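Local coordinates for M64R (Myxoma virus, PDB 5CZ3), which probably supports multiplication of the virus in different cell types, as a member of the C7 family of poxvirus host-range proteins, which antagonise a host restriction factor, at residues L11-I16 against I47-V52; I22-L27 against Y136-P141. All blocks are in the same frame, centred on the assembly; numbering follows the deposited sequence.

How the contacts relate
Both contacts are antiparallel strand pairings within one sheet of the beta-sandwich. Contact 1 lies in its buried interior, and contact 2 at one edge, formed by strand 138-140. Strands 10-15 and 20-23 follow each other in the chain and are neighbours in the sheet, so the two contacts share a boundary. L11 O meets V25 N at 2.8 Å and D12 OD1 meets H24 N at 2.8 Å, both probable hydrogen bonds. V13 also packs on V25. Contact 1 is a regular ladder with mostly apolar side chains. Contact 2 is shorter and more polar, with a threonine hydroxyl and a bridging water, and an aromatic pair on the more exposed face.

Contact 1: residues L11-I16 against I47-V52; sequences LDVFLI and ITFILV
The F14 ring takes I50 O and V52 CG2 at its edge, near its plane. Its CE2 lies 3.9 Å from V52 CG2. CG stands anti to the carbonyl carbon (chi1 -57°). The F49 ring has V13 CG1 at its edge, and L15 lies alongside it, CD1 3.8 Å from F49 CE2. L15 and F49 run side by side on the face that also carries V13 and L51. There V13 CG2 reaches L51 CD2 at 4.0 Å. Beyond the end of strand 10-15, I16 sets CD1 against I50 CD1 (3.7 Å) and CG1 against T48 CG2 (3.7 Å). The backbones form an antiparallel ladder with two hydrogen-bonded pairs, D12 with V52 and F14 with I50. F14 N to I50 O is 2.8 Å, and I50 N to F14 O is nearly straight at 171°. I16 N adds a fifth bond, to T48 O. On the side of the sheet that carries D12 and F14, W151 meets the F14 ring and R150 forms a salt bridge with D12. On the other face, L15 and F49 touch strand 34-40 of the second sheet, so this side lies inside the beta-sandwich. Strands 20-23 and 87-95 flank the pair.

Contact 2: residues I22-L27 against Y136-P141; sequences IKHVNL and YTYIDP
Strand 138-140 closes one edge of a six-stranded antiparallel sheet of the beta-sandwich by pairing with strand 20-23. I22 and I139 form a non-hydrogen-bonded pair. I22 CG2 lies 4.3 Å from I139 CG1, on the face where both side chains touch F118 of strand 117-121 in the second sheet. K23 and Y138 form the hydrogen-bonded pair. K23 N donates to Y138 O nearly along the C=O axis. Y138 N returns a bond to K23 O in the carbonyl plane. K23 O takes a second bond, 2.9 Å, from T137 OG1, from above the plane, so two donors grip it as the strand ends. T137 OG1 is anti to its own backbone N (chi1 -173°), on the side facing K23. The K23 side chain runs alongside Y138. CB sits over one face of the Y138 ring, 4.0 Å from its centroid, in a CH-pi contact. Further out, K23 CD passes 3.4 Å from Y138 OH. The chain bends at chi3, and NZ forms a salt bridge with D147. H24 has a positive phi (56°), and here the chain leaves the strand. Its ring receives the edge of Y138 in a T-shaped pair, planes at 73°, with Y138 CE1 over the centre of the imidazole face. The V25 side chain leaves the backbone away from 136-141 and packs on V13. At N26 one water bridges the two segments: it donates to H24 O and to N26 O at 2.7 Å, and accepts from Y136 N at 2.9 Å.

Contact 1: residues L11-I16 against I47-V52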
loop_
_atom_site.group_PDB
_atom_site.type_symbol
_atom_site.label_atom_id
_atom_site.label_comp_id
_atom_site.label_asym_id
_atom_site.label_seq_id
_atom_site.Cartn_x
_atom_site.Cartn_y
_atom_site.Cartn_z
ATOM N N LEU A 11 -5.942 2.321 -5.287
ATOM C CA LEU A 11 -4.638 2.334 -4.637
ATOM C C LEU A 11 -3.709 1.241 -5.155
ATOM O O LEU A 11 -4.030 0.056 -5.090
ATOM C CB LEU A 11 -4.803 2.190 -3.121
ATOM C CG LEU A 11 -3.505 2.177 -2.310
ATOM C CD1 LEU A 11 -2.749 3.485 -2.495
ATOM C CD2 LEU A 11 -3.786 1.922 -0.836
ATOM N N ASP A 12 -2.555 1.654 -5.670
ATOM C CA ASP A 12 -1.499 0.724 -6.046
ATOM C C ASP A 12 -0.269 0.953 -5.173
ATOM O O ASP A 12 0.069 2.092 -4.849
ATOM C CB ASP A 12 -1.125 0.877 -7.521
ATOM C CG ASP A 12 -2.248 0.477 -8.457
ATOM O OD1 ASP A 12 -3.101 -0.347 -8.062
ATOM O OD2 ASP A 12 -2.268 0.988 -9.596
ATOM N N VAL A 13 0.393 -0.133 -4.790
ATOM C CA VAL A 13 1.604 -0.044 -3.983
ATOM C C VAL A 13 2.769 -0.710 -4.704
ATOM O O VAL A 13 2.691 -1.881 -5.073
ATOM C CB VAL A 13 1.414 -0.695 -2.603
ATOM C CG1 VAL A 13 2.708 -0.634 -1.803
ATOM C CG2 VAL A 13 0.282 -0.013 -1.850
ATOM N N PHE A 14 3.847 0.042 -4.906
ATOM C CA PHE A 14 4.997 -0.459 -5.650
ATOM C C PHE A 14 6.249 -0.555 -4.785
ATOM O O PHE A 14 6.625 0.406 -4.115
ATOM C CB PHE A 14 5.277 0.435 -6.860
ATOM C CG PHE A 14 4.109 0.582 -7.793
ATOM C CD1 PHE A 14 3.906 -0.326 -8.820
ATOM C CD2 PHE A 14 3.214 1.630 -7.646
ATOM C CE1 PHE A 14 2.832 -0.192 -9.680
ATOM C CE2 PHE A 14 2.138 1.769 -8.505
ATOM C CZ PHE A 14 1.947 0.857 -9.523
ATOM N N LEU A 15 6.887 -1.720 -4.804
ATOM C CA LEU A 15 8.176 -1.901 -4.145
ATOM C C LEU A 15 9.277 -1.798 -5.196
ATOM O O LEU A 15 9.509 -2.733 -5.964
ATOM C CB LEU A 15 8.242 -3.242 -3.410
ATOM C CG LEU A 15 7.588 -3.303 -2.022
ATOM C CD1 LEU A 15 6.070 -3.216 -2.107
ATOM C CD2 LEU A 15 8.015 -4.559 -1.272
ATOM N N ILE A 16 9.950 -0.651 -5.212
ATOM C CA ILE A 16 10.827 -0.263 -6.315
ATOM C C ILE A 16 12.003 -1.206 -6.553
ATOM O O ILE A 16 12.138 -1.772 -7.639
ATOM C CB ILE A 16 11.383 1.158 -6.093
ATOM C CG1 ILE A 16 10.238 2.141 -5.839
ATOM C CG2 ILE A 16 12.215 1.598 -7.283
ATOM C CD1 ILE A 16 9.160 2.108 -6.899
ATOM N N ILE A 47 14.170 -0.377 1.814
ATOM C CA ILE A 47 13.006 -0.752 1.024
ATOM C C ILE A 47 12.179 0.480 0.680
ATOM O O ILE A 47 11.701 1.187 1.566
ATOM C CB ILE A 47 12.129 -1.777 1.760
ATOM C CG1 ILE A 47 12.945 -3.025 2.094
ATOM C CG2 ILE A 47 10.923 -2.151 0.913
ATOM C CD1 ILE A 47 12.185 -4.050 2.898
ATOM N N THR A 48 12.023 0.735 -0.615
ATOM C CA THR A 48 11.308 1.914 -1.088
ATOM C C THR A 48 9.876 1.573 -1.489
ATOM O O THR A 48 9.648 0.701 -2.327
ATOM C CB THR A 48 12.025 2.560 -2.291
ATOM O OG1 THR A 48 13.384 2.854 -1.945
ATOM C CG2 THR A 48 11.326 3.846 -2.706
ATOM N N PHE A 49 8.916 2.260 -0.879
ATOM C CA PHE A 49 7.511 2.109 -1.241
ATOM C C PHE A 49 7.011 3.336 -1.991
ATOM O O PHE A 49 7.197 4.464 -1.539
ATOM C CB PHE A 49 6.636 1.892 -0.004
ATOM C CG PHE A 49 6.962 0.650 0.773
ATOM C CD1 PHE A 49 7.962 0.657 1.730
ATOM C CD2 PHE A 49 6.248 -0.518 0.566
ATOM C CE1 PHE A 49 8.255 -0.480 2.454
ATOM C CE2 PHE A 49 6.537 -1.660 1.285
ATOM C CZ PHE A 49 7.542 -1.641 2.230
ATOM N N ILE A 50 6.373 3.116 -3.135
ATOM C CA ILE A 50 5.649 4.188 -3.803
ATOM C C ILE A 50 4.169 3.836 -3.859
ATOM O O ILE A 50 3.779 2.832 -4.455
ATOM C CB ILE A 50 6.188 4.458 -5.221
ATOM C CG1 ILE A 50 7.539 5.167 -5.137
ATOM C CG2 ILE A 50 5.206 5.309 -6.013
ATOM C CD1 ILE A 50 8.097 5.585 -6.474
ATOM N N LEU A 51 3.350 4.658 -3.210
ATOM C CA LEU A 51 1.910 4.438 -3.174
ATOM C C LEU A 51 1.199 5.457 -4.047
ATOM O O LEU A 51 1.315 6.663 -3.827
ATOM C CB LEU A 51 1.374 4.518 -1.739
ATOM C CG LEU A 51 1.911 3.543 -0.685
ATOM C CD1 LEU A 51 3.207 4.045 -0.063
ATOM C CD2 LEU A 51 0.863 3.290 0.390
ATOM N N VAL A 52 0.465 4.971 -5.041
ATOM C CA VAL A 52 -0.305 5.851 -5.907
ATOM C C VAL A 52 -1.779 5.790 -5.529
ATOM O O VAL A 52 -2.474 4.823 -5.844
ATOM C CB VAL A 52 -0.130 5.487 -7.387
ATOM C CG1 VAL A 52 -0.943 6.429 -8.261
ATOM C CG2 VAL A 52 1.346 5.526 -7.770
#

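Contact 2: residues I22-L27 against Y136-P141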
loop_
_atom_site.group_PDB
_atom_site.type_symbol
_atom_site.label_atom_id
_atom_site.label_comp_id
_atom_site.label_asym_id
_atom_site.label_seq_id
_atom_site.Cartn_x
_atom_site.Cartn_y
_atom_site.Cartn_z
ATOM N N ILE A 22 2.162 -4.367 -6.238
ATOM C CA ILE A 22 0.984 -4.789 -5.496
ATOM C C ILE A 22 -0.175 -3.882 -5.887
ATOM O O ILE A 22 -0.313 -2.778 -5.361
ATOM C CB ILE A 22 1.205 -4.736 -3.975
ATOM C CG1 ILE A 22 2.497 -5.462 -3.597
ATOM C CG2 ILE A 22 0.024 -5.351 -3.248
ATOM C CD1 ILE A 22 2.860 -5.330 -2.134
ATOM N N LYS A 23 -1.004 -4.349 -6.815
ATOM C CA LYS A 23 -2.009 -3.492 -7.433
ATOM C C LYS A 23 -3.409 -3.699 -6.867
ATOM O O LYS A 23 -3.742 -4.780 -6.375
ATOM C CB LYS A 23 -2.022 -3.716 -8.947
ATOM C CG LYS A 23 -0.648 -3.600 -9.585
ATOM C CD LYS A 23 -0.746 -3.286 -11.064
ATOM C CE LYS A 23 -1.144 -1.838 -11.287
ATOM N NZ LYS A 23 -1.157 -1.483 -12.731
ATOM N N HIS A 24 -4.218 -2.644 -6.948
ATOM C CA HIS A 24 -5.607 -2.654 -6.493
ATOM C C HIS A 24 -5.717 -3.066 -5.027
ATOM O O HIS A 24 -6.518 -3.929 -4.667
ATOM C CB HIS A 24 -6.456 -3.576 -7.375
ATOM C CG HIS A 24 -6.546 -3.132 -8.803
ATOM N ND1 HIS A 24 -7.493 -3.622 -9.676
ATOM C CD2 HIS A 24 -5.808 -2.244 -9.510
ATOM C CE1 HIS A 24 -7.335 -3.055 -10.859
ATOM N NE2 HIS A 24 -6.319 -2.215 -10.785
ATOM N N VAL A 25 -4.903 -2.433 -4.191
ATOM C CA VAL A 25 -4.888 -2.699 -2.758
ATOM C C VAL A 25 -6.152 -2.159 -2.088
ATOM O O VAL A 25 -6.585 -2.657 -1.051
ATOM C CB VAL A 25 -3.635 -2.078 -2.106
ATOM C CG1 VAL A 25 -3.587 -2.375 -0.619
ATOM C CG2 VAL A 25 -2.382 -2.595 -2.792
ATOM N N ASN A 26 -6.748 -1.145 -2.707
ATOM C CA ASN A 26 -7.952 -0.498 -2.193
ATOM C C ASN A 26 -9.120 -1.446 -1.934
ATOM O O ASN A 26 -9.293 -2.442 -2.637
ATOM C CB ASN A 26 -8.407 0.576 -3.175
ATOM C CG ASN A 26 -8.658 0.017 -4.560
ATOM O OD1 ASN A 26 -7.751 -0.044 -5.392
ATOM N ND2 ASN A 26 -9.891 -0.409 -4.813
ATOM N N LEU A 27 -9.921 -1.124 -0.924
ATOM C CA LEU A 27 -11.184 -1.819 -0.706
ATOM C C LEU A 27 -12.088 -1.566 -1.905
ATOM O O LEU A 27 -12.113 -0.453 -2.431
ATOM C CB LEU A 27 -11.860 -1.338 0.580
ATOM C CG LEU A 27 -11.054 -1.375 1.877
ATOM C CD1 LEU A 27 -11.862 -0.769 3.015
ATOM C CD2 LEU A 27 -10.632 -2.798 2.215
ATOM N N TYR A 136 -9.841 -6.682 -4.456
ATOM C CA TYR A 136 -9.572 -7.532 -5.607
ATOM C C TYR A 136 -8.100 -7.405 -5.979
ATOM O O TYR A 136 -7.745 -7.366 -7.157
ATOM C CB TYR A 136 -10.457 -7.146 -6.791
ATOM C CG TYR A 136 -11.937 -7.270 -6.518
ATOM C CD1 TYR A 136 -12.460 -8.412 -5.928
ATOM C CD2 TYR A 136 -12.811 -6.244 -6.848
ATOM C CE1 TYR A 136 -13.813 -8.532 -5.677
ATOM C CE2 TYR A 136 -14.166 -6.353 -6.599
ATOM C CZ TYR A 136 -14.662 -7.499 -6.014
ATOM O OH TYR A 136 -16.010 -7.613 -5.764
ATOM N N THR A 137 -7.252 -7.336 -4.959
ATOM C CA THR A 137 -5.831 -7.093 -5.154
ATOM C C THR A 137 -5.123 -8.249 -5.858
ATOM O O THR A 137 -5.514 -9.411 -5.732
ATOM C CB THR A 137 -5.127 -6.823 -3.809
ATOM O OG1 THR A 137 -3.769 -6.433 -4.046
ATOM C CG2 THR A 137 -5.158 -8.060 -2.921
ATOM N N TYR A 138 -4.086 -7.909 -6.615
ATOM C CA TYR A 138 -3.253 -8.902 -7.277
ATOM C C TYR A 138 -1.825 -8.381 -7.349
ATOM O O TYR A 138 -1.595 -7.175 -7.278
ATOM C CB TYR A 138 -3.786 -9.225 -8.676
ATOM C CG TYR A 138 -3.693 -8.083 -9.667
ATOM C CD1 TYR A 138 -4.702 -7.133 -9.761
ATOM C CD2 TYR A 138 -2.602 -7.966 -10.520
ATOM C CE1 TYR A 138 -4.623 -6.091 -10.668
ATOM C CE2 TYR A 138 -2.513 -6.927 -11.428
ATOM C CZ TYR A 138 -3.526 -5.994 -11.499
ATOM O OH TYR A 138 -3.441 -4.959 -12.403
ATOM N N ILE A 139 -0.866 -9.288 -7.487
ATOM C CA ILE A 139 0.536 -8.897 -7.502
ATOM C C ILE A 139 1.218 -9.234 -8.821
ATOM O O ILE A 139 1.261 -10.391 -9.235
ATOM C CB ILE A 139 1.317 -9.566 -6.359
ATOM C CG1 ILE A 139 0.710 -9.191 -5.006
ATOM C CG2 ILE A 139 2.778 -9.163 -6.410
ATOM C CD1 ILE A 139 1.379 -9.869 -3.831
ATOM N N ASP A 140 1.747 -8.210 -9.482
ATOM C CA ASP A 140 2.568 -8.405 -10.668
ATOM C C ASP A 140 4.036 -8.458 -10.267
ATOM O O ASP A 140 4.527 -7.560 -9.584
ATOM C CB ASP A 140 2.336 -7.289 -11.688
ATOM C CG ASP A 140 1.010 -7.425 -12.414
ATOM O OD1 ASP A 140 0.537 -8.568 -12.583
ATOM O OD2 ASP A 140 0.445 -6.389 -12.821
ATOM N N PRO A 141 4.747 -9.511 -10.694
ATOM C CA PRO A 141 6.170 -9.677 -10.373
ATOM C C PRO A 141 7.067 -8.734 -11.175
ATOM O O PRO A 141 8.188 -9.096 -11.534
ATOM C CB PRO A 141 6.439 -11.135 -10.747
ATOM C CG PRO A 141 5.467 -11.414 -11.845
ATOM C CD PRO A 141 4.229 -10.626 -11.506
HETATM O O HOH W 1 -9.301 -3.882 -4.885
#